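Local coordinates for protein paenibacillus xanthan lyase (Paenibacillus, PDB 6F2P) that probably removes terminal mannose from the side chains of xanthan by beta-elimination, as a calcium-binding member of polysaccharide lyase family 8, at residues H220-Y225 and N449-K454; L796-N801 and G832-S837; T880-N883 and G888-L891. All coordinates share one frame; numbering follows the deposited sequence.

Contact 1: H220-Y225 and N449-K454; sequences HTYYAY and NSRSDK
Tyr222 and Arg451 mark the closest approach of the two backbones, yet their CA atoms are 8.1 Å apart, too far for main-chain pairing; the contact is therefore made mainly by side chains. Segment 220-225 turns into the short strand 223-224, whereas 449-454 is an irregular loop. The side chains of Tyr222 and Arg451 both leave the backbone toward the partner segment, and between them a cation-pi stack is built. The guanidinium lies flat on the ring, with planes 13° apart and Arg451 CZ 3.8 Å from the centroid of the Tyr222 ring. NH1 rides over the CE2 side, 3.4 Å from Tyr222 CE2, while CD adds a CH-pi contact over the same face, 3.9 Å from that centroid. A bend at chi3 (-64°) of Arg451 folds the guanidinium so that it can lie along the ring with CD. On the opposite ring face, Thr221 CG2 sits 3.3 Å above the plane, so the phenol is held between a methyl and a cation. The contact joins the alpha-helical domain of polysaccharide lyase family 8 to its super-sandwich domain, the two parts between which relatives of this enzyme hold their substrate cleft. A second touch comes from Tyr223: its side chain does not start out toward the loop, but its hydroxyl end reaches Asn449, with OH 3.2 Å from Asn449 CB. The backbone of Asn449 meets this ring at its edge, and the ring and amide planes stand 87° apart, which excludes stacking. The polar ends of Arg451 and Asn449 are held from outside: Arg451 NE hydrogen-bonds to Ser389 O, and Asn449 OD1 accepts from Ser396 N. Glu395, next to Ser396 in sequence, ties in the other segment, its carboxylate oxygens bonding to His220 ND1 and Tyr225 OH.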
ATOM      1  N   HIS A 220      -9.105 -14.166   1.803  1.00 20.86           N
ATOM      2  CA  HIS A 220      -9.092 -14.837   0.503  1.00 23.66           C
ATOM      3  C   HIS A 220      -7.875 -14.417  -0.300  1.00 23.47           C
ATOM      4  O   HIS A 220      -7.926 -14.296  -1.529  1.00 24.39           O
ATOM      5  CB  HIS A 220     -10.389 -14.610  -0.266  1.00 16.45           C
ATOM      6  CG  HIS A 220     -11.566 -15.295   0.352  1.00 24.48           C
ATOM      7  ND1 HIS A 220     -12.787 -15.403  -0.282  1.00 30.50           N
ATOM      8  CD2 HIS A 220     -11.709 -15.912   1.546  1.00 31.16           C
ATOM      9  CE1 HIS A 220     -13.630 -16.054   0.499  1.00 20.78           C
ATOM     10  NE2 HIS A 220     -13.000 -16.372   1.619  1.00 22.29           N
ATOM     11  N   THR A 221      -6.794 -14.179   0.442  1.00 19.65           N
ATOM     12  CA  THR A 221      -5.462 -13.925  -0.090  1.00 19.86           C
ATOM     13  C   THR A 221      -5.246 -12.556  -0.746  1.00 20.55           C
ATOM     14  O   THR A 221      -4.183 -11.963  -0.578  1.00 22.08           O
ATOM     15  CB  THR A 221      -4.992 -15.064  -1.022  1.00 24.28           C
ATOM     16  OG1 THR A 221      -5.210 -16.320  -0.372  1.00 23.98           O
ATOM     17  CG2 THR A 221      -3.513 -14.929  -1.321  1.00 24.68           C
ATOM     18  N   TYR A 222      -6.239 -12.047  -1.474  1.00 20.86           N
ATOM     19  CA  TYR A 222      -6.028 -10.842  -2.286  1.00 20.19           C
ATOM     20  C   TYR A 222      -7.121  -9.778  -2.193  1.00 18.07           C
ATOM     21  O   TYR A 222      -7.223  -8.939  -3.088  1.00 19.47           O
ATOM     22  CB  TYR A 222      -5.873 -11.215  -3.768  1.00 19.99           C
ATOM     23  CG  TYR A 222      -4.871 -12.310  -4.053  1.00 24.25           C
ATOM     24  CD1 TYR A 222      -3.509 -12.098  -3.881  1.00 28.00           C
ATOM     25  CD2 TYR A 222      -5.287 -13.555  -4.508  1.00 30.85           C
ATOM     26  CE1 TYR A 222      -2.583 -13.100  -4.149  1.00 33.24           C
ATOM     27  CE2 TYR A 222      -4.371 -14.567  -4.774  1.00 28.76           C
ATOM     28  CZ  TYR A 222      -3.022 -14.334  -4.597  1.00 40.39           C
ATOM     29  OH  TYR A 222      -2.113 -15.341  -4.862  1.00 43.78           O
ATOM     30  N   TYR A 223      -7.944  -9.798  -1.147  1.00 12.54           N
ATOM     31  CA  TYR A 223      -9.089  -8.890  -1.121  1.00 12.36           C
ATOM     32  C   TYR A 223      -9.178  -8.047   0.140  1.00 12.50           C
ATOM     33  O   TYR A 223      -8.952  -8.533   1.242  1.00 13.78           O
ATOM     34  CB  TYR A 223     -10.408  -9.643  -1.379  1.00 12.98           C
ATOM     35  CG  TYR A 223     -10.322 -10.491  -2.620  1.00 15.97           C
ATOM     36  CD1 TYR A 223      -9.845 -11.788  -2.551  1.00 20.95           C
ATOM     37  CD2 TYR A 223     -10.660  -9.983  -3.868  1.00 15.97           C
ATOM     38  CE1 TYR A 223      -9.720 -12.561  -3.671  1.00 23.23           C
ATOM     39  CE2 TYR A 223     -10.544 -10.759  -5.008  1.00 16.17           C
ATOM     40  CZ  TYR A 223     -10.070 -12.050  -4.897  1.00 20.54           C
ATOM     41  OH  TYR A 223      -9.935 -12.853  -6.004  1.00 26.97           O
ATOM     42  N   ALA A 224      -9.491  -6.771  -0.049  1.00 14.02           N
ATOM     43  CA  ALA A 224      -9.733  -5.853   1.051  1.00 13.39           C
ATOM     44  C   ALA A 224     -10.988  -6.320   1.769  1.00 13.93           C
ATOM     45  O   ALA A 224     -12.050  -6.400   1.160  1.00 16.92           O
ATOM     46  CB  ALA A 224      -9.927  -4.454   0.510  1.00 10.91           C
ATOM     47  N   TYR A 225     -10.879  -6.638   3.054  1.00 12.28           N
ATOM     48  CA  TYR A 225     -11.989  -7.304   3.728  1.00 13.80           C
ATOM     49  C   TYR A 225     -12.263  -6.921   5.184  1.00 18.08           C
ATOM     50  O   TYR A 225     -12.825  -7.726   5.929  1.00 18.21           O
ATOM     51  CB  TYR A 225     -11.854  -8.831   3.617  1.00 12.87           C
ATOM     52  CG  TYR A 225     -12.881  -9.446   2.694  1.00 17.34           C
ATOM     53  CD1 TYR A 225     -14.245  -9.250   2.907  1.00 16.81           C
ATOM     54  CD2 TYR A 225     -12.492 -10.218   1.610  1.00 15.54           C
ATOM     55  CE1 TYR A 225     -15.185  -9.805   2.060  1.00 17.71           C
ATOM     56  CE2 TYR A 225     -13.423 -10.778   0.763  1.00 13.05           C
ATOM     57  CZ  TYR A 225     -14.763 -10.572   0.990  1.00 15.29           C
ATOM     58  OH  TYR A 225     -15.679 -11.127   0.132  1.00 16.74           O
ATOM     59  N   ASN A 449     -12.334 -11.910  -9.429  1.00 15.85           N
ATOM     60  CA  ASN A 449     -11.308 -12.603  -8.668  1.00 17.99           C
ATOM     61  C   ASN A 449      -9.932 -12.572  -9.317  1.00 23.34           C
ATOM     62  O   ASN A 449      -9.201 -13.561  -9.272  1.00 23.66           O
ATOM     63  CB  ASN A 449     -11.723 -14.052  -8.407  1.00 17.57           C
ATOM     64  CG  ASN A 449     -13.184 -14.180  -8.018  1.00 19.04           C
ATOM     65  OD1 ASN A 449     -13.697 -13.402  -7.218  1.00 17.81           O
ATOM     66  ND2 ASN A 449     -13.862 -15.168  -8.591  1.00 18.94           N
ATOM     67  N   SER A 450      -9.585 -11.432  -9.910  1.00 20.42           N
ATOM     68  CA  SER A 450      -8.351 -11.315 -10.679  1.00 15.66           C
ATOM     69  C   SER A 450      -7.518 -10.103 -10.289  1.00 21.52           C
ATOM     70  O   SER A 450      -8.059  -9.050  -9.950  1.00 20.17           O
ATOM     71  CB  SER A 450      -8.690 -11.201 -12.160  1.00 20.79           C
ATOM     72  OG  SER A 450      -9.561 -12.238 -12.562  1.00 31.05           O
ATOM     73  N   ARG A 451      -6.198 -10.247 -10.367  1.00 20.60           N
ATOM     74  CA  ARG A 451      -5.297  -9.124 -10.135  1.00 19.76           C
ATOM     75  C   ARG A 451      -4.793  -8.617 -11.480  1.00 24.17           C
ATOM     76  O   ARG A 451      -4.760  -9.370 -12.456  1.00 21.19           O
ATOM     77  CB  ARG A 451      -4.134  -9.550  -9.243  1.00 17.27           C
ATOM     78  CG  ARG A 451      -4.606 -10.334  -8.045  1.00 23.55           C
ATOM     79  CD  ARG A 451      -3.541 -10.531  -6.981  1.00 21.12           C
ATOM     80  NE  ARG A 451      -2.400 -11.336  -7.417  1.00 28.49           N
ATOM     81  CZ  ARG A 451      -2.463 -12.614  -7.780  1.00 29.53           C
ATOM     82  NH1 ARG A 451      -3.623 -13.256  -7.791  1.00 36.24           N
ATOM     83  NH2 ARG A 451      -1.357 -13.249  -8.149  1.00 30.07           N
ATOM     84  N   SER A 452      -4.423  -7.339 -11.538  1.00 17.37           N
ATOM     85  CA  SER A 452      -3.928  -6.743 -12.779  1.00 15.59           C
ATOM     86  C   SER A 452      -2.485  -7.160 -12.984  1.00 17.57           C
ATOM     87  O   SER A 452      -1.888  -7.819 -12.127  1.00 18.12           O
ATOM     88  CB  SER A 452      -4.022  -5.212 -12.746  1.00 19.34           C
ATOM     89  OG  SER A 452      -3.012  -4.634 -11.925  1.00 18.19           O
ATOM     90  N   ASP A 453      -1.920  -6.780 -14.120  1.00 14.57           N
ATOM     91  CA  ASP A 453      -0.496  -6.983 -14.336  1.00 23.27           C
ATOM     92  C   ASP A 453       0.277  -5.692 -14.015  1.00 24.66           C
ATOM     93  O   ASP A 453       1.426  -5.519 -14.442  1.00 22.70           O
ATOM     94  CB  ASP A 453      -0.234  -7.462 -15.767  1.00 15.67           C
ATOM     95  CG  ASP A 453      -0.679  -6.453 -16.817  1.00 21.54           C
ATOM     96  OD1 ASP A 453      -1.398  -5.485 -16.482  1.00 23.80           O
ATOM     97  OD2 ASP A 453      -0.306  -6.632 -17.992  1.00 25.55           O
ATOM     98  N   LYS A 454      -0.366  -4.792 -13.263  1.00 21.36           N
ATOM     99  CA  LYS A 454       0.250  -3.519 -12.865  1.00 17.98           C
ATOM    100  C   LYS A 454       0.445  -3.433 -11.350  1.00 15.96           C
ATOM    101  O   LYS A 454      -0.484  -3.662 -10.579  1.00 22.99           O
ATOM    102  CB  LYS A 454      -0.587  -2.322 -13.340  1.00 14.92           C
ATOM    103  CG  LYS A 454      -0.871  -2.270 -14.833  1.00 17.15           C
ATOM    104  CD  LYS A 454       0.385  -2.148 -15.667  1.00 15.02           C
ATOM    105  CE  LYS A 454       0.046  -1.981 -17.143  1.00 18.45           C
ATOM    106  NZ  LYS A 454       1.270  -1.921 -18.006  1.00 26.46           N
TER

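Contact 2: L796-N801 and G832-S837; sequences LGFNNN and GIYQLS. With CA (calcium ion), chain D.
Phe798 and Tyr834 carry CG beside the backbone N and anti to the carbonyl carbon, with chi1 of -74° and -75°; as both side chains leave the backbone toward the partner segment, these torsions swing the two rings into each other. They form an offset edge-to-face pair: the planes stand at 86°, the centroids lie 5.6 Å apart, and the edge of Phe798 is turned toward the face of Tyr834. The touching atoms are Phe798 CD2 and Tyr834 CE2, at 3.7 Å. Asn800 approaches the same phenol from another direction. Its ND2 lies near the Tyr834 ring plane, at the edge, 3.8 Å from Tyr834 CE2, and its CG is 3.5 Å from Tyr834 OH. Asn800 and Tyr834 meet by packing; their polar ends turn to other partners, Asn800 ND2 bonding to Thr879 OG1 and Tyr834 OH making a weak bond to Tyr889 O.

Strand 794-798 belongs to one sheet of a calcium-bearing beta-sandwich and strand 832-838 to the other, so the aromatic pair bridges the sheets within the buried interior. Phe798 also packs on Val807 and Phe809 of strand 806-813. Further along, 796-801 leads to a metal site: Asn801 OD1 coordinates the calcium ion at 2.5 Å, and Asp780 and Asp805 complete the protein ligands. Asn800 packs against both of these aspartates, which places it between the aromatic pair and the site.

The geometry thus implies a largely apolar interface between the sheets, in which the amide nitrogen and the phenol oxygen each find a partner outside the two segments, while the negative charge of Asp780 and Asp805 is probably offset by the calcium ion they bind.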
ATOM      1  N   LEU A 796      28.313 -15.839  -0.525  1.00 31.55           N
ATOM      2  CA  LEU A 796      26.981 -16.211  -0.993  1.00 26.67           C
ATOM      3  C   LEU A 796      27.059 -17.380  -1.962  1.00 31.96           C
ATOM      4  O   LEU A 796      27.616 -17.255  -3.058  1.00 31.11           O
ATOM      5  CB  LEU A 796      26.271 -15.026  -1.659  1.00 28.96           C
ATOM      6  CG  LEU A 796      24.792 -15.278  -1.967  1.00 24.67           C
ATOM      7  CD1 LEU A 796      24.058 -15.591  -0.684  1.00 24.94           C
ATOM      8  CD2 LEU A 796      24.141 -14.109  -2.688  1.00 15.57           C
ATOM      9  N   GLY A 797      26.501 -18.515  -1.552  1.00 35.74           N
ATOM     10  CA  GLY A 797      26.535 -19.719  -2.359  1.00 25.51           C
ATOM     11  C   GLY A 797      25.327 -19.790  -3.258  1.00 25.67           C
ATOM     12  O   GLY A 797      24.210 -19.972  -2.789  1.00 30.03           O
ATOM     13  N   PHE A 798      25.545 -19.619  -4.555  1.00 29.20           N
ATOM     14  CA  PHE A 798      24.478 -19.802  -5.524  1.00 29.79           C
ATOM     15  C   PHE A 798      24.137 -21.281  -5.532  1.00 32.81           C
ATOM     16  O   PHE A 798      25.003 -22.115  -5.273  1.00 39.76           O
ATOM     17  CB  PHE A 798      24.926 -19.388  -6.926  1.00 27.44           C
ATOM     18  CG  PHE A 798      25.029 -17.905  -7.126  1.00 28.18           C
ATOM     19  CD1 PHE A 798      25.227 -17.047  -6.047  1.00 30.31           C
ATOM     20  CD2 PHE A 798      24.924 -17.363  -8.399  1.00 28.70           C
ATOM     21  CE1 PHE A 798      25.329 -15.670  -6.236  1.00 22.04           C
ATOM     22  CE2 PHE A 798      25.019 -15.988  -8.600  1.00 22.00           C
ATOM     23  CZ  PHE A 798      25.223 -15.139  -7.517  1.00 21.35           C
ATOM     24  N   ASN A 799      22.886 -21.606  -5.831  1.00 32.71           N
ATOM     25  CA  ASN A 799      22.466 -23.001  -5.937  1.00 33.27           C
ATOM     26  C   ASN A 799      21.977 -23.329  -7.335  1.00 33.11           C
ATOM     27  O   ASN A 799      21.246 -24.296  -7.531  1.00 38.03           O
ATOM     28  CB  ASN A 799      21.387 -23.312  -4.910  1.00 29.11           C
ATOM     29  CG  ASN A 799      21.951 -23.443  -3.517  1.00 33.94           C
ATOM     30  OD1 ASN A 799      22.866 -24.233  -3.283  1.00 36.22           O
ATOM     31  ND2 ASN A 799      21.426 -22.653  -2.583  1.00 33.07           N
ATOM     32  N   ASN A 800      22.393 -22.507  -8.293  1.00 31.35           N
ATOM     33  CA  ASN A 800      21.974 -22.614  -9.683  1.00 32.66           C
ATOM     34  C   ASN A 800      22.121 -24.015 -10.269  1.00 36.18           C
ATOM     35  O   ASN A 800      23.197 -24.615 -10.186  1.00 33.45           O
ATOM     36  CB  ASN A 800      22.727 -21.590 -10.529  1.00 35.22           C
ATOM     37  CG  ASN A 800      22.515 -20.168 -10.037  1.00 35.13           C
ATOM     38  OD1 ASN A 800      22.360 -19.935  -8.836  1.00 34.74           O
ATOM     39  ND2 ASN A 800      22.493 -19.212 -10.962  1.00 30.10           N
ATOM     40  N   ASN A 801      21.020 -24.508 -10.851  1.00 41.31           N
ATOM     41  CA  ASN A 801      20.886 -25.875 -11.370  1.00 36.96           C
ATOM     42  C   ASN A 801      21.386 -26.041 -12.779  1.00 35.27           C
ATOM     43  O   ASN A 801      21.931 -27.080 -13.127  1.00 42.97           O
ATOM     44  CB  ASN A 801      19.412 -26.292 -11.436  1.00 35.62           C
ATOM     45  CG  ASN A 801      18.741 -26.298 -10.101  1.00 41.84           C
ATOM     46  OD1 ASN A 801      17.676 -25.701  -9.937  1.00 55.69           O
ATOM     47  ND2 ASN A 801      19.335 -26.993  -9.135  1.00 40.42           N
ATOM     48  N   GLY A 832      30.285 -22.816 -11.636  1.00 31.56           N
ATOM     49  CA  GLY A 832      29.902 -22.748 -13.036  1.00 31.72           C
ATOM     50  C   GLY A 832      30.616 -21.649 -13.805  1.00 35.89           C
ATOM     51  O   GLY A 832      31.660 -21.148 -13.379  1.00 32.30           O
ATOM     52  N   ILE A 833      30.052 -21.289 -14.955  1.00 33.07           N
ATOM     53  CA  ILE A 833      30.552 -20.184 -15.770  1.00 34.21           C
ATOM     54  C   ILE A 833      29.489 -19.098 -15.818  1.00 32.14           C
ATOM     55  O   ILE A 833      28.360 -19.348 -16.241  1.00 31.92           O
ATOM     56  CB  ILE A 833      30.843 -20.618 -17.219  1.00 37.96           C
ATOM     57  CG1 ILE A 833      31.903 -21.722 -17.253  1.00 33.63           C
ATOM     58  CG2 ILE A 833      31.263 -19.421 -18.057  1.00 27.23           C
ATOM     59  CD1 ILE A 833      32.217 -22.206 -18.638  1.00 27.43           C
ATOM     60  N   TYR A 834      29.848 -17.892 -15.392  1.00 31.51           N
ATOM     61  CA  TYR A 834      28.865 -16.824 -15.259  1.00 29.06           C
ATOM     62  C   TYR A 834      29.060 -15.649 -16.217  1.00 28.85           C
ATOM     63  O   TYR A 834      30.181 -15.340 -16.622  1.00 36.89           O
ATOM     64  CB  TYR A 834      28.793 -16.357 -13.806  1.00 25.49           C
ATOM     65  CG  TYR A 834      28.057 -17.343 -12.927  1.00 29.13           C
ATOM     66  CD1 TYR A 834      28.708 -18.446 -12.379  1.00 28.89           C
ATOM     67  CD2 TYR A 834      26.702 -17.187 -12.665  1.00 29.44           C
ATOM     68  CE1 TYR A 834      28.029 -19.358 -11.586  1.00 30.68           C
ATOM     69  CE2 TYR A 834      26.013 -18.096 -11.875  1.00 32.59           C
ATOM     70  CZ  TYR A 834      26.679 -19.178 -11.342  1.00 31.94           C
ATOM     71  OH  TYR A 834      25.990 -20.070 -10.556  1.00 28.42           O
ATOM     72  N   GLN A 835      27.949 -15.022 -16.591  1.00 23.19           N
ATOM     73  CA  GLN A 835      27.958 -13.814 -17.409  1.00 23.59           C
ATOM     74  C   GLN A 835      27.291 -12.687 -16.637  1.00 27.03           C
ATOM     75  O   GLN A 835      26.134 -12.804 -16.238  1.00 34.44           O
ATOM     76  CB  GLN A 835      27.200 -14.035 -18.721  1.00 25.96           C
ATOM     77  CG  GLN A 835      26.931 -12.752 -19.509  1.00 25.32           C
ATOM     78  CD  GLN A 835      28.159 -12.288 -20.269  1.00 38.97           C
ATOM     79  OE1 GLN A 835      28.760 -13.064 -21.015  1.00 36.61           O
ATOM     80  NE2 GLN A 835      28.553 -11.023 -20.070  1.00 35.02           N
ATOM     81  N   LEU A 836      28.015 -11.597 -16.424  1.00 27.58           N
ATOM     82  CA  LEU A 836      27.458 -10.439 -15.738  1.00 25.52           C
ATOM     83  C   LEU A 836      26.723  -9.519 -16.706  1.00 29.18           C
ATOM     84  O   LEU A 836      27.198  -9.250 -17.813  1.00 32.49           O
ATOM     85  CB  LEU A 836      28.562  -9.652 -15.037  1.00 25.05           C
ATOM     86  CG  LEU A 836      28.151  -8.299 -14.453  1.00 22.67           C
ATOM     87  CD1 LEU A 836      27.319  -8.485 -13.186  1.00 21.70           C
ATOM     88  CD2 LEU A 836      29.366  -7.444 -14.182  1.00 22.28           C
ATOM     89  N   SER A 837      25.552  -9.052 -16.290  1.00 26.01           N
ATOM     90  CA  SER A 837      24.846  -8.012 -17.019  1.00 25.03           C
ATOM     91  C   SER A 837      24.451  -6.922 -16.035  1.00 25.34           C
ATOM     92  O   SER A 837      24.267  -7.187 -14.848  1.00 24.55           O
ATOM     93  CB  SER A 837      23.607  -8.565 -17.735  1.00 27.22           C
ATOM     94  OG  SER A 837      22.627  -9.039 -16.824  1.00 26.83           O
TER
HETATM   95 CA    CA D1103      17.166 -23.837 -11.608  1.00 41.69          CA

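Contact 3: T880-N883 and G888-L891; sequences TGKN and GYKL
Lys882 lays its aliphatic chain over one face of the Tyr889 ring. CD makes the CH-pi contact, 3.7 Å from the Tyr889 centroid and 20° off the ring normal, and the two side chains cross at about a right angle. Gly881 O meets the same ring differently, at its edge, 3.2 Å from Tyr889 CD2. Lys882 CE then passes on to the backbone, 3.4 Å from Gly888 O.

What steers the chain is a pair of bends, at chi3 (-77°) and chi4 (-60°), which carry the ammonium group past the ring and back to the backbone just after it. There NZ bonds to Asn883 O at 3.1 Å, from above the carbonyl plane, and also to Ser886 O. Gly888 O is bonded in turn to Ser886 OG. Farther out, the link from strand 871-882 to strand 891-900 passes from one sheet of the beta-sandwich to the other, and Tyr889 also packs on Val803, in the loop between two calcium ligands, Asn801 and Asp805.

The lysine thus divides its work: its methylenes cover one face of the ring, while its charge probably strengthens the bonds to the carbonyls of Asn883 and Ser886.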
ATOM      1  N   THR A 880      25.964 -19.720 -17.574  1.00 37.03           N
ATOM      2  CA  THR A 880      26.021 -19.897 -19.023  1.00 31.59           C
ATOM      3  C   THR A 880      26.622 -21.245 -19.397  1.00 36.08           C
ATOM      4  O   THR A 880      26.625 -21.619 -20.570  1.00 35.82           O
ATOM      5  CB  THR A 880      26.836 -18.782 -19.723  1.00 26.69           C
ATOM      6  OG1 THR A 880      28.152 -18.719 -19.164  1.00 39.48           O
ATOM      7  CG2 THR A 880      26.162 -17.436 -19.562  1.00 28.06           C
ATOM      8  N   GLY A 881      27.120 -21.972 -18.399  1.00 31.32           N
ATOM      9  CA  GLY A 881      27.750 -23.257 -18.636  1.00 26.17           C
ATOM     10  C   GLY A 881      28.555 -23.730 -17.444  1.00 33.44           C
ATOM     11  O   GLY A 881      28.344 -23.263 -16.327  1.00 41.34           O
ATOM     12  N   LYS A 882      29.480 -24.658 -17.670  1.00 37.89           N
ATOM     13  CA  LYS A 882      30.298 -25.190 -16.580  1.00 43.06           C
ATOM     14  C   LYS A 882      31.575 -25.868 -17.062  1.00 45.88           C
ATOM     15  O   LYS A 882      31.618 -26.476 -18.132  1.00 43.92           O
ATOM     16  CB  LYS A 882      29.494 -26.153 -15.685  1.00 37.54           C
ATOM     17  CG  LYS A 882      29.119 -27.480 -16.338  1.00 44.75           C
ATOM     18  CD  LYS A 882      28.324 -28.399 -15.394  1.00 46.12           C
ATOM     19  CE  LYS A 882      29.216 -29.078 -14.352  1.00 46.59           C
ATOM     20  NZ  LYS A 882      30.288 -29.931 -14.950  1.00 49.81           N
ATOM     21  N   ASN A 883      32.622 -25.748 -16.259  1.00 46.96           N
ATOM     22  CA  ASN A 883      33.843 -26.487 -16.505  1.00 49.70           C
ATOM     23  C   ASN A 883      33.587 -27.972 -16.278  1.00 47.36           C
ATOM     24  O   ASN A 883      32.881 -28.354 -15.342  1.00 45.93           O
ATOM     25  CB  ASN A 883      34.954 -25.989 -15.582  1.00 50.32           C
ATOM     26  CG  ASN A 883      36.319 -26.497 -15.989  1.00 51.06           C
ATOM     27  OD1 ASN A 883      36.681 -27.639 -15.699  1.00 51.92           O
ATOM     28  ND2 ASN A 883      37.089 -25.649 -16.665  1.00 48.14           N
ATOM     29  N   GLY A 888      28.939 -28.886 -10.634  1.00 41.04           N
ATOM     30  CA  GLY A 888      27.726 -28.364 -11.230  1.00 37.38           C
ATOM     31  C   GLY A 888      27.868 -26.911 -11.634  1.00 38.39           C
ATOM     32  O   GLY A 888      28.918 -26.487 -12.120  1.00 40.00           O
ATOM     33  N   TYR A 889      26.813 -26.139 -11.412  1.00 39.20           N
ATOM     34  CA  TYR A 889      26.749 -24.779 -11.924  1.00 31.97           C
ATOM     35  C   TYR A 889      26.755 -23.722 -10.823  1.00 29.50           C
ATOM     36  O   TYR A 889      26.509 -22.544 -11.089  1.00 24.06           O
ATOM     37  CB  TYR A 889      25.492 -24.602 -12.774  1.00 31.56           C
ATOM     38  CG  TYR A 889      25.401 -25.507 -13.983  1.00 39.41           C
ATOM     39  CD1 TYR A 889      24.735 -26.728 -13.918  1.00 38.96           C
ATOM     40  CD2 TYR A 889      25.961 -25.132 -15.198  1.00 40.95           C
ATOM     41  CE1 TYR A 889      24.630 -27.555 -15.035  1.00 34.40           C
ATOM     42  CE2 TYR A 889      25.867 -25.952 -16.318  1.00 51.03           C
ATOM     43  CZ  TYR A 889      25.203 -27.161 -16.231  1.00 49.45           C
ATOM     44  OH  TYR A 889      25.120 -27.965 -17.346  1.00 40.32           O
ATOM     45  N   LYS A 890      27.037 -24.135  -9.592  1.00 33.23           N
ATOM     46  CA  LYS A 890      26.965 -23.211  -8.461  1.00 31.44           C
ATOM     47  C   LYS A 890      28.092 -22.181  -8.433  1.00 35.30           C
ATOM     48  O   LYS A 890      28.872 -22.056  -9.383  1.00 34.58           O
ATOM     49  CB  LYS A 890      26.879 -23.977  -7.140  1.00 33.46           C
ATOM     50  CG  LYS A 890      25.638 -24.854  -7.050  1.00 37.88           C
ATOM     51  CD  LYS A 890      25.509 -25.532  -5.695  1.00 35.41           C
ATOM     52  CE  LYS A 890      24.253 -26.389  -5.647  1.00 31.49           C
ATOM     53  NZ  LYS A 890      23.993 -26.898  -4.275  1.00 35.89           N
ATOM     54  N   LEU A 891      28.165 -21.435  -7.338  1.00 33.22           N
ATOM     55  CA  LEU A 891      29.134 -20.357  -7.234  1.00 28.73           C
ATOM     56  C   LEU A 891      29.198 -19.860  -5.802  1.00 32.31           C
ATOM     57  O   LEU A 891      28.183 -19.833  -5.099  1.00 36.03           O
ATOM     58  CB  LEU A 891      28.731 -19.215  -8.166  1.00 30.61           C
ATOM     59  CG  LEU A 891      29.584 -17.949  -8.242  1.00 29.24           C
ATOM     60  CD1 LEU A 891      30.947 -18.238  -8.862  1.00 32.96           C
ATOM     61  CD2 LEU A 891      28.849 -16.881  -9.038  1.00 23.39           C
TER

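How the contacts relate
Contacts 2 and 3 belong to one beta-sandwich, their centres about 7 Å apart, whereas contact 1 lies far off, its centre about 34 Å from that of contact 2 and 39 Å from that of contact 3. Contact 2 is core packing between sheets; contact 3 is a surface contact at a crossing between the same sheets. Their segments join through Phe798 N and Leu891 O, 2.7 Å apart, probably hydrogen-bonded, and strands 832-838 and 871-882 are sheet neighbours. Contact 1, also at the surface, spans two catalytic-module domains instead. Tyrosine rings serve all three: against a guanidinium, a phenylalanine and a lysine chain respectively, the charged partners being those of the surface contacts.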